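Local structure of DNA polymerase sliding clamp 2 (Thermococcus kodakarensis, 3LX2) at residues Ser9-Glu14 / Lys81-Arg86; Ser15-Leu20 / Arg75-Leu80; Glu55-Lys60 / Arg235-Val240. The protein encircles DNA as a homotrimeric ring and probably acts as a moving platform that tethers the polymerase and other proteins during replication. All coordinates share one frame; numbering follows the deposited sequence.

Leaving strand 3-7, the chain enters helix 10-21, whose first turn serves contact 1 and whose later turns serve contact 2. It then runs through sheet strands and the loop 55-60 before helix 73-80 returns to the first helix. Contact 2 closes the shorter loop, from Ser-15-Leu-20 to Arg-75-Leu-80, and the wider loop of contact 1 encloses it once Lys-81-Arg-86 reaches Ser-9-Glu-14. Contact 3 crosses both, since Glu-55-Lys-60 lies within those loops while its partner Arg-235-Val-240 comes near the C terminus. Contact 2 pairs the two helices of the N-terminal domain, contact 1 fastens the following loop to the start of the first, and contact 3 joins that domain to the C-terminal one.

Contact 1 (Ser9-Glu14 / Lys81-Arg86); sequences SAREFE and KLARSR. With SO4 (sulfate ion), chain E.
A serine-capped helix start with a sulfate bound beside it forms the heart of this surface contact, where helix 10-21 begins next to the loop following helix 73-80. Ser-9 is the N-cap: with OG anti to its backbone N, the hydroxyl accepts a nearly straight bond from Glu-12 N (3.2 Å, 167°). Ser-9 OG also donates to sulfate O1, at a very short 2.3 Å. From the opposing loop, Arg-86 N grips sulfate O2 at 2.6 Å. Arg-11 NH1 adds two weak bonds, to O4 and O2, and the sulphur lies at the edge of the guanidinium, in its plane. Bent at chi3 (133°), the Arg-11 chain runs past Arg-84 O and spreads one guanidinium face over Ser-85 CB, which sits 3.2 Å above the plane and off toward the rim. Beneath, methyl meets methyl, Ala-10 CB to Ala-83 CB at 3.7 Å. One turn on, Glu-14 crosses Lys-81 obliquely, Glu-14 OE2 lying 3.7 Å from Lys-81 CG; the opposite charges stay beyond salt-bridge range, with Glu-14 OE2 4.5 Å from Lys-81 NZ. The sulfate probably came from the crystallisation liquor, and is gripped jointly by cap hydroxyl, arginine and a loop N-H. The serine hydroxyl closing the first turn is the typical N-cap of an α-helix.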
loop_
_atom_site.group_PDB
_atom_site.type_symbol
_atom_site.label_atom_id
_atom_site.label_comp_id
_atom_site.label_asym_id
_atom_site.label_seq_id
_atom_site.Cartn_x
_atom_site.Cartn_y
_atom_site.Cartn_z
ATOM N N SER A 9 -19.978 -11.259 -10.924
ATOM C CA SER A 9 -18.761 -10.664 -10.352
ATOM C C SER A 9 -18.875 -9.158 -10.099
ATOM O O SER A 9 -18.642 -8.325 -11.004
ATOM C CB SER A 9 -17.544 -11.011 -11.212
ATOM O OG SER A 9 -16.365 -10.478 -10.648
ATOM N N ALA A 10 -19.237 -8.818 -8.868
ATOM C CA ALA A 10 -19.361 -7.440 -8.488
ATOM C C ALA A 10 -18.043 -6.657 -8.735
ATOM O O ALA A 10 -18.062 -5.494 -9.103
ATOM C CB ALA A 10 -19.803 -7.352 -7.062
ATOM N N ARG A 11 -16.924 -7.343 -8.544
ATOM C CA ARG A 11 -15.580 -6.788 -8.708
ATOM C C ARG A 11 -15.263 -6.464 -10.140
ATOM O O ARG A 11 -14.777 -5.394 -10.391
ATOM C CB ARG A 11 -14.490 -7.720 -8.176
ATOM C CG ARG A 11 -14.031 -7.450 -6.758
ATOM C CD ARG A 11 -13.453 -8.733 -6.369
ATOM N NE ARG A 11 -12.155 -8.702 -5.717
ATOM C CZ ARG A 11 -11.212 -9.640 -5.876
ATOM N NH1 ARG A 11 -11.325 -10.667 -6.740
ATOM N NH2 ARG A 11 -10.120 -9.533 -5.170
ATOM N N GLU A 12 -15.506 -7.391 -11.063
ATOM C CA GLU A 12 -15.482 -7.016 -12.479
ATOM C C GLU A 12 -16.296 -5.773 -12.674
ATOM O O GLU A 12 -15.769 -4.788 -13.177
ATOM C CB GLU A 12 -15.954 -8.133 -13.396
ATOM C CG GLU A 12 -14.801 -8.755 -14.146
ATOM C CD GLU A 12 -15.167 -10.053 -14.837
ATOM O OE1 GLU A 12 -16.358 -10.262 -15.187
ATOM O OE2 GLU A 12 -14.255 -10.886 -15.030
ATOM N N PHE A 13 -17.538 -5.755 -12.222
ATOM C CA PHE A 13 -18.390 -4.564 -12.467
ATOM C C PHE A 13 -17.881 -3.292 -11.816
ATOM O O PHE A 13 -18.061 -2.194 -12.351
ATOM C CB PHE A 13 -19.784 -4.819 -11.953
ATOM C CG PHE A 13 -20.844 -4.190 -12.747
ATOM C CD1 PHE A 13 -21.375 -2.970 -12.371
ATOM C CD2 PHE A 13 -21.390 -4.843 -13.852
ATOM C CE1 PHE A 13 -22.427 -2.377 -13.087
ATOM C CE2 PHE A 13 -22.469 -4.219 -14.608
ATOM C CZ PHE A 13 -22.962 -2.967 -14.207
ATOM N N GLU A 14 -17.276 -3.431 -10.628
ATOM C CA GLU A 14 -16.611 -2.312 -9.938
ATOM C C GLU A 14 -15.651 -1.603 -10.902
ATOM O O GLU A 14 -15.494 -0.407 -10.873
ATOM C CB GLU A 14 -15.810 -2.869 -8.765
ATOM C CG GLU A 14 -15.080 -1.849 -7.873
ATOM C CD GLU A 14 -13.767 -1.397 -8.468
ATOM O OE1 GLU A 14 -13.233 -2.130 -9.315
ATOM O OE2 GLU A 14 -13.281 -0.292 -8.154
ATOM N N LYS A 81 -16.972 -0.881 -4.235
ATOM C CA LYS A 81 -15.642 -1.094 -3.721
ATOM C C LYS A 81 -15.704 -1.947 -2.464
ATOM O O LYS A 81 -14.688 -2.429 -1.996
ATOM C CB LYS A 81 -14.920 0.250 -3.495
ATOM C CG LYS A 81 -14.321 0.882 -4.794
ATOM C CD LYS A 81 -13.800 2.293 -4.547
ATOM C CE LYS A 81 -12.512 2.613 -5.294
ATOM N NZ LYS A 81 -11.355 1.840 -4.641
ATOM N N LEU A 82 -16.893 -2.169 -1.924
ATOM C CA LEU A 82 -16.979 -3.143 -0.803
ATOM C C LEU A 82 -16.962 -4.589 -1.225
ATOM O O LEU A 82 -16.779 -5.456 -0.368
ATOM C CB LEU A 82 -18.190 -2.925 0.095
ATOM C CG LEU A 82 -18.448 -1.498 0.610
ATOM C CD1 LEU A 82 -19.848 -1.535 1.172
ATOM C CD2 LEU A 82 -17.461 -0.981 1.651
ATOM N N ALA A 83 -17.137 -4.863 -2.521
ATOM C CA ALA A 83 -17.254 -6.257 -3.001
ATOM C C ALA A 83 -16.017 -7.054 -2.636
ATOM O O ALA A 83 -14.933 -6.593 -2.854
ATOM C CB ALA A 83 -17.422 -6.299 -4.425
ATOM N N ARG A 84 -16.174 -8.263 -2.106
ATOM C CA ARG A 84 -15.011 -9.129 -1.959
ATOM C C ARG A 84 -14.894 -10.058 -3.178
ATOM O O ARG A 84 -15.789 -10.096 -4.040
ATOM C CB ARG A 84 -15.055 -9.880 -0.631
ATOM C CG ARG A 84 -14.715 -8.981 0.628
ATOM C CD ARG A 84 -13.802 -9.749 1.648
ATOM N NE ARG A 84 -14.437 -10.980 2.138
ATOM C CZ ARG A 84 -13.778 -12.089 2.475
ATOM N NH1 ARG A 84 -12.441 -12.151 2.379
ATOM N NH2 ARG A 84 -14.462 -13.149 2.915
ATOM N N SER A 85 -13.793 -10.796 -3.260
ATOM C CA SER A 85 -13.603 -11.759 -4.330
ATOM C C SER A 85 -14.771 -12.762 -4.343
ATOM O O SER A 85 -15.270 -13.209 -3.306
ATOM C CB SER A 85 -12.250 -12.474 -4.163
ATOM O OG SER A 85 -12.094 -12.887 -2.786
ATOM N N ARG A 86 -15.231 -13.086 -5.531
ATOM C CA ARG A 86 -16.380 -13.942 -5.682
ATOM C C ARG A 86 -17.731 -13.401 -5.181
ATOM O O ARG A 86 -18.681 -14.129 -5.278
ATOM C CB ARG A 86 -16.069 -15.343 -5.104
ATOM C CG ARG A 86 -14.835 -16.029 -5.778
ATOM C CD ARG A 86 -14.148 -17.186 -4.967
ATOM N NE ARG A 86 -13.287 -16.783 -3.827
ATOM C CZ ARG A 86 -13.671 -16.761 -2.541
ATOM N NH1 ARG A 86 -14.906 -17.112 -2.214
ATOM N NH2 ARG A 86 -12.827 -16.411 -1.570
HETATM S S SO4 E . -13.910 -12.165 -8.736
HETATM O O1 SO4 E . -14.388 -11.333 -9.798
HETATM O O2 SO4 E . -14.299 -11.638 -7.422
HETATM O O3 SO4 E . -14.582 -13.447 -8.999
HETATM O O4 SO4 E . -12.433 -12.287 -8.756
#

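Contact 2 (Ser15-Leu20 / Arg75-Leu80); sequences SLIATL and RFLKVL
Two helices of the N-terminal domain lie side by side here, running roughly antiparallel, with the axes of their short segments 9.5 Å apart at 148°. Each offers a bump to the other. Leu-77 is the knob of helix 73-80: with CG anti to its backbone N (chi1 176°), it reaches into the diamond-shaped hole formed by Glu-14, Ile-17, Ala-18 and Glu-21. Leu-77 CD1 settles against the backbone, 3.9 Å from Ala-18 N, and lies 4.2 Å from Ala-18 CB; the short Ala-18 side chain leaves that side of the hole low, so the leucine tip reaches the backbone. Ile-17 answers from the other helix, filling the hollow bordered by Phe-76, Leu-77 and Leu-80. It slides past Leu-77 in the opposite direction, bringing Ile-17 CG2 to 4.0 Å from Leu-77 CB, while it meets Phe-76 and Leu-80 at about right angles. Ile-17 CG1, beside its own backbone N, makes the closest approach, 3.5 Å from Leu-80 CD1, and also touches Phe-76 CE2 at 3.8 Å. Leu-80 CD1 in turn covers one face of the Phe-76 ring, off toward its rim, so the two together form one surface against which Ile-17 CG1 rests. Phe-71 meets Phe-76 edge-to-face, and Leu-16 and Leu-20 pack onto strand 47-54. Leu-77 thus packs as a knob in a hole and Ile-17 in a three-sided hollow, in a clearly inclined helix pair laid against β-sheet as in the domains of the PCNA fold.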
loop_
_atom_site.group_PDB
_atom_site.type_symbol
_atom_site.label_atom_id
_atom_site.label_comp_id
_atom_site.label_asym_id
_atom_site.label_seq_id
_atom_site.Cartn_x
_atom_site.Cartn_y
_atom_site.Cartn_z
ATOM N N SER A 15 -15.013 -2.388 -11.746
ATOM C CA SER A 15 -13.923 -1.950 -12.494
ATOM C C SER A 15 -14.365 -1.167 -13.751
ATOM O O SER A 15 -13.746 -0.181 -14.171
ATOM C CB SER A 15 -13.035 -3.167 -12.773
ATOM O OG SER A 15 -12.622 -3.049 -14.097
ATOM N N LEU A 16 -15.485 -1.561 -14.323
ATOM C CA LEU A 16 -16.193 -0.711 -15.266
ATOM C C LEU A 16 -16.681 0.575 -14.618
ATOM O O LEU A 16 -16.622 1.667 -15.213
ATOM C CB LEU A 16 -17.402 -1.459 -15.740
ATOM C CG LEU A 16 -18.246 -0.731 -16.769
ATOM C CD1 LEU A 16 -17.523 -0.685 -18.115
ATOM C CD2 LEU A 16 -19.600 -1.488 -16.869
ATOM N N ILE A 17 -17.202 0.487 -13.409
ATOM C CA ILE A 17 -17.743 1.712 -12.839
ATOM C C ILE A 17 -16.615 2.692 -12.531
ATOM O O ILE A 17 -16.809 3.925 -12.678
ATOM C CB ILE A 17 -18.685 1.448 -11.647
ATOM C CG1 ILE A 17 -19.910 0.653 -12.118
ATOM C CG2 ILE A 17 -19.184 2.699 -11.029
ATOM C CD1 ILE A 17 -20.572 1.241 -13.255
ATOM N N ALA A 18 -15.456 2.137 -12.138
ATOM C CA ALA A 18 -14.265 2.908 -11.806
ATOM C C ALA A 18 -13.799 3.699 -13.049
ATOM O O ALA A 18 -13.424 4.857 -12.961
ATOM C CB ALA A 18 -13.129 2.002 -11.238
ATOM N N THR A 19 -13.864 3.097 -14.210
ATOM C CA THR A 19 -13.471 3.837 -15.369
ATOM C C THR A 19 -14.456 5.009 -15.660
ATOM O O THR A 19 -14.036 6.109 -15.951
ATOM C CB THR A 19 -13.298 2.868 -16.487
ATOM O OG1 THR A 19 -12.452 1.839 -15.990
ATOM C CG2 THR A 19 -12.675 3.501 -17.675
ATOM N N LEU A 20 -15.740 4.789 -15.459
ATOM C CA LEU A 20 -16.742 5.812 -15.757
ATOM C C LEU A 20 -16.657 6.985 -14.814
ATOM O O LEU A 20 -16.746 8.146 -15.239
ATOM C CB LEU A 20 -18.167 5.229 -15.788
ATOM C CG LEU A 20 -18.342 4.045 -16.736
ATOM C CD1 LEU A 20 -19.823 3.530 -16.831
ATOM C CD2 LEU A 20 -17.800 4.378 -18.112
ATOM N N ARG A 75 -21.306 7.514 -5.868
ATOM C CA ARG A 75 -22.004 6.866 -4.737
ATOM C C ARG A 75 -22.008 5.339 -4.933
ATOM O O ARG A 75 -21.756 4.553 -4.004
ATOM C CB ARG A 75 -23.443 7.344 -4.656
ATOM C CG ARG A 75 -23.777 8.268 -3.510
ATOM C CD ARG A 75 -25.307 8.401 -3.486
ATOM N NE ARG A 75 -25.783 8.310 -2.112
ATOM C CZ ARG A 75 -26.599 9.171 -1.511
ATOM N NH1 ARG A 75 -27.105 10.213 -2.167
ATOM N NH2 ARG A 75 -26.936 8.947 -0.247
ATOM N N PHE A 76 -22.297 4.958 -6.161
ATOM C CA PHE A 76 -22.419 3.605 -6.590
ATOM C C PHE A 76 -21.077 2.949 -6.531
ATOM O O PHE A 76 -20.970 1.795 -6.180
ATOM C CB PHE A 76 -22.874 3.622 -8.041
ATOM C CG PHE A 76 -23.220 2.280 -8.595
ATOM C CD1 PHE A 76 -23.824 1.315 -7.796
ATOM C CD2 PHE A 76 -22.975 1.999 -9.930
ATOM C CE1 PHE A 76 -24.181 0.071 -8.322
ATOM C CE2 PHE A 76 -23.303 0.742 -10.458
ATOM C CZ PHE A 76 -23.914 -0.226 -9.642
ATOM N N LEU A 77 -20.049 3.699 -6.876
ATOM C CA LEU A 77 -18.702 3.151 -6.923
ATOM C C LEU A 77 -18.237 2.771 -5.534
ATOM O O LEU A 77 -17.625 1.705 -5.356
ATOM C CB LEU A 77 -17.695 4.112 -7.567
ATOM C CG LEU A 77 -16.228 3.625 -7.549
ATOM C CD1 LEU A 77 -16.077 2.306 -8.293
ATOM C CD2 LEU A 77 -15.333 4.719 -8.153
ATOM N N LYS A 78 -18.551 3.605 -4.551
ATOM C CA LYS A 78 -18.209 3.243 -3.151
ATOM C C LYS A 78 -18.830 1.926 -2.667
ATOM O O LYS A 78 -18.158 1.156 -1.982
ATOM C CB LYS A 78 -18.506 4.377 -2.153
ATOM C CG LYS A 78 -17.639 5.584 -2.428
ATOM C CD LYS A 78 -18.025 6.771 -1.525
ATOM C CE LYS A 78 -16.859 7.769 -1.444
ATOM N NZ LYS A 78 -16.981 8.673 -0.225
ATOM N N VAL A 79 -20.085 1.675 -3.028
ATOM C CA VAL A 79 -20.732 0.428 -2.709
ATOM C C VAL A 79 -19.963 -0.676 -3.362
ATOM O O VAL A 79 -19.643 -1.690 -2.713
ATOM C CB VAL A 79 -22.138 0.358 -3.250
ATOM C CG1 VAL A 79 -22.662 -1.042 -3.137
ATOM C CG2 VAL A 79 -23.062 1.357 -2.512
ATOM N N LEU A 80 -19.633 -0.492 -4.636
ATOM C CA LEU A 80 -19.009 -1.563 -5.384
ATOM C C LEU A 80 -17.597 -1.875 -4.861
ATOM O O LEU A 80 -17.104 -2.999 -4.982
ATOM C CB LEU A 80 -19.027 -1.283 -6.893
ATOM C CG LEU A 80 -20.420 -1.258 -7.535
ATOM C CD1 LEU A 80 -20.254 -0.836 -8.949
ATOM C CD2 LEU A 80 -21.079 -2.651 -7.477
#

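Contact 3 (Glu55-Lys60 / Arg235-Val240); sequences EMLFSK and RDAGEV
Leu-57 is the wedge of this contact, its two methyls straddling the turn that leads into strand 238-244. Leu-57 CD2 comes up against the aliphatic part of Arg-235, 3.5 Å from Arg-235 CB, the two side chains crossing obliquely. Leu-57 CD1 rests on backbone, 3.6 Å from Gly-238 N, an approach allowed by the bare glycine main chain. Between the branches, Leu-57 CG lies 4.2 Å from Ala-237 CB, and Met-56 SD touches that same methyl from the more exposed flank. No hydrogen bond joins the two segments directly; their contact is van der Waals and mostly apolar.

The second shell fixes both partners. Phe-58 N bonds to Glu-55 O at 3.0 Å, closing the short 3-10 turn that presents Leu-57. Phe-58 leaves the backbone away from 235-240, and its ring meets Phe-7 and Tyr-61. Arg-235 runs extended from CG to NE; beyond the two segments, its NH2 forms salt bridges with Asp-8 and Glu-12, which would be expected to steady the arm alongside Leu-57. Ala-237 and Gly-238 make a classic beta bulge opposite Val-234, while Ser-59 and Lys-60 form another opposite Val-6.

Strands 47-54 and 238-244 are antiparallel neighbours in the sheet shared by the two domains. The contact therefore sits at one end of that seam, with helix 10-21 reached through Glu-12 and strand 3-7 alongside Lys-60.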
loop_
_atom_site.group_PDB
_atom_site.type_symbol
_atom_site.label_atom_id
_atom_site.label_comp_id
_atom_site.label_asym_id
_atom_site.label_seq_id
_atom_site.Cartn_x
_atom_site.Cartn_y
_atom_site.Cartn_z
ATOM N N GLU A 55 -27.881 -8.874 -22.320
ATOM C CA GLU A 55 -28.375 -9.757 -21.259
ATOM C C GLU A 55 -27.624 -11.041 -21.094
ATOM O O GLU A 55 -27.479 -11.509 -19.970
ATOM C CB GLU A 55 -29.813 -10.108 -21.505
ATOM C CG GLU A 55 -29.993 -10.984 -22.724
ATOM C CD GLU A 55 -31.423 -11.334 -22.947
ATOM O OE1 GLU A 55 -32.161 -11.556 -21.968
ATOM O OE2 GLU A 55 -31.819 -11.363 -24.120
ATOM N N MET A 56 -27.128 -11.629 -22.182
ATOM C CA MET A 56 -26.379 -12.910 -22.040
ATOM C C MET A 56 -25.169 -12.870 -21.045
ATOM O O MET A 56 -24.703 -13.920 -20.578
ATOM C CB MET A 56 -25.932 -13.478 -23.402
ATOM C CG MET A 56 -24.652 -12.884 -23.948
ATOM S SD MET A 56 -24.035 -13.746 -25.452
ATOM C CE MET A 56 -25.449 -13.267 -26.491
ATOM N N LEU A 57 -24.672 -11.662 -20.733
ATOM C CA LEU A 57 -23.531 -11.488 -19.812
ATOM C C LEU A 57 -23.877 -11.758 -18.356
ATOM O O LEU A 57 -23.001 -12.012 -17.523
ATOM C CB LEU A 57 -22.982 -10.050 -19.962
ATOM C CG LEU A 57 -21.979 -9.837 -21.085
ATOM C CD1 LEU A 57 -21.733 -8.376 -21.194
ATOM C CD2 LEU A 57 -20.720 -10.554 -20.670
ATOM N N PHE A 58 -25.162 -11.732 -18.063
ATOM C CA PHE A 58 -25.675 -11.738 -16.692
ATOM C C PHE A 58 -26.187 -13.121 -16.252
ATOM O O PHE A 58 -26.868 -13.740 -17.039
ATOM C CB PHE A 58 -26.786 -10.661 -16.600
ATOM C CG PHE A 58 -26.281 -9.263 -16.871
ATOM C CD1 PHE A 58 -25.797 -8.469 -15.832
ATOM C CD2 PHE A 58 -26.221 -8.755 -18.177
ATOM C CE1 PHE A 58 -25.296 -7.141 -16.091
ATOM C CE2 PHE A 58 -25.718 -7.439 -18.447
ATOM C CZ PHE A 58 -25.245 -6.642 -17.395
ATOM N N SER A 59 -25.875 -13.607 -15.033
ATOM C CA SER A 59 -26.459 -14.883 -14.565
ATOM C C SER A 59 -27.989 -14.936 -14.626
ATOM O O SER A 59 -28.545 -15.942 -15.041
ATOM C CB SER A 59 -26.073 -15.226 -13.149
ATOM O OG SER A 59 -24.788 -14.798 -12.851
ATOM N N LYS A 60 -28.656 -13.898 -14.152
ATOM C CA LYS A 60 -30.119 -13.778 -14.282
ATOM C C LYS A 60 -30.394 -12.401 -14.848
ATOM O O LYS A 60 -29.834 -11.420 -14.455
ATOM C CB LYS A 60 -30.881 -13.944 -12.951
ATOM C CG LYS A 60 -30.613 -15.250 -12.166
ATOM C CD LYS A 60 -31.691 -16.305 -12.365
ATOM C CE LYS A 60 -31.100 -17.738 -12.591
ATOM N NZ LYS A 60 -32.141 -18.904 -12.740
ATOM N N ARG A 235 -16.100 -9.878 -21.668
ATOM C CA ARG A 235 -16.406 -11.304 -21.812
ATOM C C ARG A 235 -16.932 -11.697 -23.174
ATOM O O ARG A 235 -17.921 -12.435 -23.264
ATOM C CB ARG A 235 -17.414 -11.768 -20.760
ATOM C CG ARG A 235 -16.900 -11.802 -19.333
ATOM C CD ARG A 235 -18.042 -12.203 -18.447
ATOM N NE ARG A 235 -17.743 -12.066 -17.033
ATOM C CZ ARG A 235 -18.558 -12.484 -16.071
ATOM N NH1 ARG A 235 -19.724 -13.047 -16.388
ATOM N NH2 ARG A 235 -18.210 -12.325 -14.800
ATOM N N ASP A 236 -16.284 -11.213 -24.231
ATOM C CA ASP A 236 -16.645 -11.639 -25.590
ATOM C C ASP A 236 -18.147 -11.554 -25.776
ATOM O O ASP A 236 -18.833 -12.593 -25.909
ATOM C CB ASP A 236 -16.166 -13.088 -25.862
ATOM C CG ASP A 236 -15.055 -13.170 -26.939
ATOM O OD1 ASP A 236 -13.985 -12.516 -26.770
ATOM O OD2 ASP A 236 -15.243 -13.915 -27.947
ATOM N N ALA A 237 -18.640 -10.312 -25.750
ATOM C CA ALA A 237 -20.071 -9.972 -25.875
ATOM C C ALA A 237 -20.319 -8.508 -25.549
ATOM O O ALA A 237 -20.835 -7.772 -26.359
ATOM C CB ALA A 237 -20.961 -10.874 -25.005
ATOM N N GLY A 238 -19.963 -8.072 -24.354
ATOM C CA GLY A 238 -20.012 -6.619 -24.069
ATOM C C GLY A 238 -19.041 -5.798 -24.917
ATOM O O GLY A 238 -18.008 -6.306 -25.331
ATOM N N GLU A 239 -19.373 -4.539 -25.166
ATOM C CA GLU A 239 -18.446 -3.569 -25.762
ATOM C C GLU A 239 -18.314 -2.427 -24.811
ATOM O O GLU A 239 -19.250 -2.070 -24.177
ATOM C CB GLU A 239 -19.061 -2.981 -27.016
ATOM C CG GLU A 239 -19.008 -3.840 -28.282
ATOM C CD GLU A 239 -19.377 -3.040 -29.543
ATOM O OE1 GLU A 239 -19.780 -1.835 -29.416
ATOM O OE2 GLU A 239 -19.252 -3.625 -30.649
ATOM N N VAL A 240 -17.134 -1.832 -24.745
ATOM C CA VAL A 240 -16.918 -0.524 -24.114
ATOM C C VAL A 240 -15.959 0.292 -24.969
ATOM O O VAL A 240 -14.831 -0.120 -25.232
ATOM C CB VAL A 240 -16.344 -0.596 -22.680
ATOM C CG1 VAL A 240 -16.298 0.796 -22.078
ATOM C CG2 VAL A 240 -17.169 -1.464 -21.823
#